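Side-chain contacts in retinol dehydratase (Spodoptera frugiperda, PDB 1FMJ), which catalyses the dehydration of retinol, belongs to the sulfotransferase 1 family and binds retinol together with adenosine 3',5'-diphosphate: residues Ser142-Gly146 with Ser147-Ala151; Leu224-Tyr227 with Phe228-Val231. All coordinates share one frame; numbering follows the deposited sequence.

Interaction 1 (Ser142-Gly146 with Ser147-Ala151). Unlike the reference sequence in segment 142-146: S142 (reference Phe).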
ATOM      1  N   SER A 142       6.779  12.311  -8.926  1.00 26.60           N
ATOM      2  CA  SER A 142       6.002  11.143  -9.314  1.00 26.66           C
ATOM      3  C   SER A 142       6.305  10.653 -10.729  1.00 25.61           C
ATOM      4  O   SER A 142       5.932   9.538 -11.101  1.00 25.17           O
ATOM      5  CB  SER A 142       4.510  11.447  -9.176  1.00 27.55           C
ATOM      6  OG  SER A 142       4.199  11.798  -7.839  1.00 29.83           O
ATOM      7  N   SER A 143       6.983  11.484 -11.511  1.00 24.47           N
ATOM      8  CA  SER A 143       7.343  11.123 -12.880  1.00 24.56           C
ATOM      9  C   SER A 143       8.619  10.290 -12.883  1.00 24.45           C
ATOM     10  O   SER A 143       9.014   9.734 -13.909  1.00 25.07           O
ATOM     11  CB  SER A 143       7.563  12.389 -13.720  1.00 24.04           C
ATOM     12  OG  SER A 143       6.386  13.185 -13.761  1.00 25.13           O
ATOM     13  N   ARG A 144       9.262  10.202 -11.728  1.00 24.71           N
ATOM     14  CA  ARG A 144      10.501   9.448 -11.599  1.00 25.08           C
ATOM     15  C   ARG A 144      10.250   7.977 -11.269  1.00 24.34           C
ATOM     16  O   ARG A 144       9.635   7.655 -10.253  1.00 22.55           O
ATOM     17  CB  ARG A 144      11.351  10.069 -10.501  1.00 27.86           C
ATOM     18  CG  ARG A 144      11.562  11.558 -10.679  1.00 31.22           C
ATOM     19  CD  ARG A 144      12.144  12.158  -9.422  1.00 33.10           C
ATOM     20  NE  ARG A 144      13.436  11.572  -9.096  1.00 36.66           N
ATOM     21  CZ  ARG A 144      14.056  11.749  -7.935  1.00 37.97           C
ATOM     22  NH1 ARG A 144      13.492  12.496  -6.994  1.00 38.10           N
ATOM     23  NH2 ARG A 144      15.241  11.185  -7.717  1.00 39.53           N
ATOM     24  N   PRO A 145      10.723   7.060 -12.125  1.00 24.19           N
ATOM     25  CA  PRO A 145      10.515   5.633 -11.854  1.00 23.97           C
ATOM     26  C   PRO A 145      11.003   5.266 -10.448  1.00 23.32           C
ATOM     27  O   PRO A 145      11.977   5.835  -9.948  1.00 21.92           O
ATOM     28  CB  PRO A 145      11.331   4.957 -12.946  1.00 24.22           C
ATOM     29  CG  PRO A 145      11.189   5.932 -14.101  1.00 25.60           C
ATOM     30  CD  PRO A 145      11.398   7.264 -13.418  1.00 24.36           C
ATOM     31  N   GLY A 146      10.318   4.322  -9.812  1.00 23.77           N
ATOM     32  CA  GLY A 146      10.702   3.914  -8.473  1.00 23.56           C
ATOM     33  C   GLY A 146      12.126   3.401  -8.376  1.00 23.67           C
ATOM     34  O   GLY A 146      12.838   3.699  -7.409  1.00 23.40           O
ATOM     35  N   SER A 147      12.551   2.637  -9.380  1.00 23.27           N
ATOM     36  CA  SER A 147      13.892   2.075  -9.380  1.00 23.43           C
ATOM     37  C   SER A 147      14.979   3.144  -9.355  1.00 23.01           C
ATOM     38  O   SER A 147      16.002   2.975  -8.694  1.00 22.28           O
ATOM     39  CB  SER A 147      14.088   1.161 -10.592  1.00 23.06           C
ATOM     40  OG  SER A 147      13.960   1.882 -11.800  1.00 25.12           O
ATOM     41  N   SER A 148      14.771   4.245 -10.069  1.00 23.58           N
ATOM     42  CA  SER A 148      15.781   5.297 -10.074  1.00 24.31           C
ATOM     43  C   SER A 148      15.873   5.961  -8.707  1.00 24.07           C
ATOM     44  O   SER A 148      16.942   6.411  -8.303  1.00 22.99           O
ATOM     45  CB  SER A 148      15.485   6.338 -11.161  1.00 25.64           C
ATOM     46  OG  SER A 148      14.232   6.968 -10.973  1.00 29.32           O
ATOM     47  N   LEU A 149      14.755   6.011  -7.983  1.00 24.78           N
ATOM     48  CA  LEU A 149      14.756   6.623  -6.656  1.00 25.46           C
ATOM     49  C   LEU A 149      15.647   5.802  -5.723  1.00 25.56           C
ATOM     50  O   LEU A 149      16.504   6.346  -5.039  1.00 26.20           O
ATOM     51  CB  LEU A 149      13.336   6.693  -6.083  1.00 25.57           C
ATOM     52  CG  LEU A 149      12.271   7.545  -6.786  1.00 25.78           C
ATOM     53  CD1 LEU A 149      10.917   7.256  -6.154  1.00 25.90           C
ATOM     54  CD2 LEU A 149      12.601   9.022  -6.676  1.00 25.35           C
ATOM     55  N   LEU A 150      15.447   4.488  -5.705  1.00 25.84           N
ATOM     56  CA  LEU A 150      16.252   3.609  -4.860  1.00 25.19           C
ATOM     57  C   LEU A 150      17.726   3.682  -5.243  1.00 24.35           C
ATOM     58  O   LEU A 150      18.588   3.883  -4.391  1.00 23.97           O
ATOM     59  CB  LEU A 150      15.797   2.149  -5.000  1.00 27.40           C
ATOM     60  CG  LEU A 150      14.406   1.714  -4.540  1.00 28.59           C
ATOM     61  CD1 LEU A 150      14.299   0.197  -4.684  1.00 28.81           C
ATOM     62  CD2 LEU A 150      14.180   2.114  -3.091  1.00 29.16           C
ATOM     63  N   ALA A 151      18.003   3.506  -6.533  1.00 22.77           N
ATOM     64  CA  ALA A 151      19.372   3.522  -7.048  1.00 22.48           C
ATOM     65  C   ALA A 151      20.126   4.794  -6.678  1.00 21.89           C
ATOM     66  O   ALA A 151      21.343   4.776  -6.510  1.00 21.01           O
ATOM     67  CB  ALA A 151      19.356   3.355  -8.570  1.00 23.12           C
TER
HETATM   68  O   HOH W   1      14.401  10.080 -11.076  1.00 44.47           O
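At the start of helix 146-152, whose N-cap position is held by P145, R144 and P145, the last residues of the preceding loop, close onto S148 and L149. The P145 carbonyl faces the first turn, and its strongest bond within this stretch comes from a side chain: S148 OG donates to P145 O at 2.7 Å, tilted 21° from the carbonyl plane. The backbone N-H groups of S148 and L149 add weak bonds to the same oxygen. S148 OG reaches it because the hydroxyl sits between the backbone N and the carbonyl carbon (chi1 60°), turned back toward the helix start. A straighter helical bond follows, L150 N to G146 O at 3.2 Å (165°).

R144 bends at chi3 and lays one face of its guanidinium over L149, the two side chains crossing at about a right angle. L149 CD2 sits over the centre of that face, 3.3 Å from R144 CZ. At the edge of the group, in its plane, a water accepts from R144 NE at 2.7 Å and donates to S148 OG, joining arginine and serine. Replacing L149 with alanine takes away the methyl over the guanidinium face, and R144 would probably be freer to turn there.

S142, earlier in the stretch, touches retinol, whereas the helix start packs elsewhere: S147 OG hydrogen-bonds D52 OD1 before helix 53-57, and L149 and L150 rest on I104 of strand 104-105, an outermost strand of the parallel sheet.

Interaction 2 (Leu224-Tyr227 with Phe228-Val231)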
ATOM      1  N   LEU A 224      -3.546  -3.324  -8.133  1.00 18.08           N
ATOM      2  CA  LEU A 224      -2.702  -4.405  -7.639  1.00 16.33           C
ATOM      3  C   LEU A 224      -3.356  -5.695  -7.155  1.00 15.99           C
ATOM      4  O   LEU A 224      -2.708  -6.508  -6.493  1.00 15.92           O
ATOM      5  CB  LEU A 224      -1.708  -3.863  -6.601  1.00 16.22           C
ATOM      6  CG  LEU A 224      -0.652  -2.946  -7.250  1.00 16.23           C
ATOM      7  CD1 LEU A 224       0.266  -2.379  -6.200  1.00 16.42           C
ATOM      8  CD2 LEU A 224       0.163  -3.730  -8.289  1.00 16.78           C
ATOM      9  N   THR A 225      -4.633  -5.887  -7.485  1.00 16.40           N
ATOM     10  CA  THR A 225      -5.318  -7.137  -7.167  1.00 16.31           C
ATOM     11  C   THR A 225      -4.893  -8.007  -8.371  1.00 16.72           C
ATOM     12  O   THR A 225      -4.250  -7.498  -9.295  1.00 14.36           O
ATOM     13  CB  THR A 225      -6.863  -6.969  -7.171  1.00 16.72           C
ATOM     14  OG1 THR A 225      -7.293  -6.464  -8.445  1.00 16.05           O
ATOM     15  CG2 THR A 225      -7.302  -6.009  -6.061  1.00 18.19           C
ATOM     16  N   PRO A 226      -5.261  -9.304  -8.406  1.00 17.75           N
ATOM     17  CA  PRO A 226      -6.051 -10.126  -7.481  1.00 17.40           C
ATOM     18  C   PRO A 226      -5.529 -10.051  -6.055  1.00 16.71           C
ATOM     19  O   PRO A 226      -4.358 -10.303  -5.808  1.00 16.62           O
ATOM     20  CB  PRO A 226      -5.911 -11.533  -8.062  1.00 18.23           C
ATOM     21  CG  PRO A 226      -5.716 -11.281  -9.532  1.00 18.71           C
ATOM     22  CD  PRO A 226      -4.742 -10.135  -9.510  1.00 17.74           C
ATOM     23  N   TYR A 227      -6.406  -9.715  -5.119  1.00 16.36           N
ATOM     24  CA  TYR A 227      -6.017  -9.607  -3.726  1.00 16.66           C
ATOM     25  C   TYR A 227      -5.359 -10.868  -3.149  1.00 16.35           C
ATOM     26  O   TYR A 227      -4.271 -10.807  -2.574  1.00 17.30           O
ATOM     27  CB  TYR A 227      -7.225  -9.247  -2.865  1.00 16.20           C
ATOM     28  CG  TYR A 227      -6.911  -9.329  -1.391  1.00 16.01           C
ATOM     29  CD1 TYR A 227      -6.226  -8.302  -0.749  1.00 16.14           C
ATOM     30  CD2 TYR A 227      -7.235 -10.468  -0.654  1.00 16.62           C
ATOM     31  CE1 TYR A 227      -5.865  -8.407   0.591  1.00 16.31           C
ATOM     32  CE2 TYR A 227      -6.878 -10.585   0.693  1.00 15.73           C
ATOM     33  CZ  TYR A 227      -6.193  -9.556   1.304  1.00 15.19           C
ATOM     34  OH  TYR A 227      -5.806  -9.680   2.623  1.00 15.29           O
ATOM     35  N   PHE A 228      -6.010 -12.013  -3.291  1.00 15.96           N
ATOM     36  CA  PHE A 228      -5.432 -13.225  -2.732  1.00 16.37           C
ATOM     37  C   PHE A 228      -4.126 -13.702  -3.353  1.00 16.68           C
ATOM     38  O   PHE A 228      -3.307 -14.315  -2.668  1.00 17.62           O
ATOM     39  CB  PHE A 228      -6.463 -14.344  -2.726  1.00 14.38           C
ATOM     40  CG  PHE A 228      -7.455 -14.219  -1.622  1.00 15.32           C
ATOM     41  CD1 PHE A 228      -8.744 -13.759  -1.868  1.00 14.77           C
ATOM     42  CD2 PHE A 228      -7.090 -14.537  -0.314  1.00 13.67           C
ATOM     43  CE1 PHE A 228      -9.651 -13.624  -0.827  1.00 16.43           C
ATOM     44  CE2 PHE A 228      -7.994 -14.401   0.727  1.00 15.32           C
ATOM     45  CZ  PHE A 228      -9.276 -13.945   0.470  1.00 14.45           C
ATOM     46  N   GLU A 229      -3.916 -13.432  -4.636  1.00 17.27           N
ATOM     47  CA  GLU A 229      -2.657 -13.836  -5.261  1.00 18.21           C
ATOM     48  C   GLU A 229      -1.533 -13.010  -4.643  1.00 17.46           C
ATOM     49  O   GLU A 229      -0.413 -13.492  -4.456  1.00 17.88           O
ATOM     50  CB  GLU A 229      -2.700 -13.615  -6.774  1.00 19.68           C
ATOM     51  CG  GLU A 229      -3.703 -14.510  -7.502  1.00 22.97           C
ATOM     52  CD  GLU A 229      -3.629 -15.953  -7.036  1.00 24.61           C
ATOM     53  OE1 GLU A 229      -2.499 -16.482  -6.932  1.00 24.84           O
ATOM     54  OE2 GLU A 229      -4.694 -16.559  -6.775  1.00 25.26           O
ATOM     55  N   HIS A 230      -1.842 -11.762  -4.311  1.00 17.39           N
ATOM     56  CA  HIS A 230      -0.861 -10.855  -3.704  1.00 17.02           C
ATOM     57  C   HIS A 230      -0.466 -11.401  -2.333  1.00 16.95           C
ATOM     58  O   HIS A 230       0.719 -11.558  -2.024  1.00 18.81           O
ATOM     59  CB  HIS A 230      -1.477  -9.449  -3.580  1.00 17.19           C
ATOM     60  CG  HIS A 230      -0.487  -8.363  -3.279  1.00 14.93           C
ATOM     61  ND1 HIS A 230       0.294  -8.361  -2.144  1.00 12.91           N
ATOM     62  CD2 HIS A 230      -0.198  -7.215  -3.938  1.00 14.53           C
ATOM     63  CE1 HIS A 230       1.017  -7.255  -2.113  1.00 13.15           C
ATOM     64  NE2 HIS A 230       0.735  -6.543  -3.191  1.00 13.85           N
ATOM     65  N   VAL A 231      -1.464 -11.717  -1.516  1.00 17.71           N
ATOM     66  CA  VAL A 231      -1.219 -12.259  -0.180  1.00 16.67           C
ATOM     67  C   VAL A 231      -0.545 -13.627  -0.213  1.00 18.03           C
ATOM     68  O   VAL A 231       0.406 -13.874   0.525  1.00 17.65           O
ATOM     69  CB  VAL A 231      -2.526 -12.418   0.609  1.00 16.13           C
ATOM     70  CG1 VAL A 231      -2.239 -13.044   1.983  1.00 15.76           C
ATOM     71  CG2 VAL A 231      -3.209 -11.062   0.772  1.00 16.05           C
TER
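A buried aromatic cluster forms in the first turn of helix 227-235, where Y227 packs against F228 and V231 just after P226 at the N-cap position. Y227 turns its edge to the face of F228 in a T-shaped pair, with ring centroids 5.0 Å apart and planes at 81°. Y227 CD2 stands over the centre of the F228 ring, 3.8 Å from F228 CD1. With CG anti to the backbone N (chi1 171°), the tyrosine ring is carried alongside the helix, and one of its faces receives V231 from the next turn. This is a CH-pi contact offset toward the phenolic end: V231 CG2 lies 3.4 Å from Y227 CZ.

Backbone bonds hold the spacing. V231 N donates to Y227 O at 3.1 Å, and H230 N to P226 O at 3.3 Å. The peptide before P226 is cis, and P226 CB meets E229 CG at 3.7 Å. On another side of the turn, L224 O approaches the edge of the H230 ring at CD2 but has no hydrogen-bonding partner, while both ring nitrogens are used: ND1 pairs with Y182 OH and NE2 with H164 O, fixing the ring's rotation.

Y227 OH bonds Y346 OH, F228 packs edge-to-face with W334 of helix 325-338, Y227 and F228 both touch P187 of helix 187-200, and L224 and T225 make backbone bonds to M44 in strand 43-46.

Overall arrangement
Both contacts are local, each joining the end of a loop to the helix it enters with a proline at the N-cap position. From the N terminus, interaction 1 comes first, where the chain leaves helix 132-142 and starts helix 146-152; interaction 2 follows between helices 210-218 and 227-235. They stand in series, neither nesting nor crossing, with centres about 24 Å apart and nearest atoms about 12 Å apart. Interaction 1 lies toward the strand 104-105 edge of the parallel sheet. Interaction 2 sits between strand 43-46 of the antiparallel sheet and helices 187-200 and 325-338, and is tied to strand 179-184 of the parallel sheet.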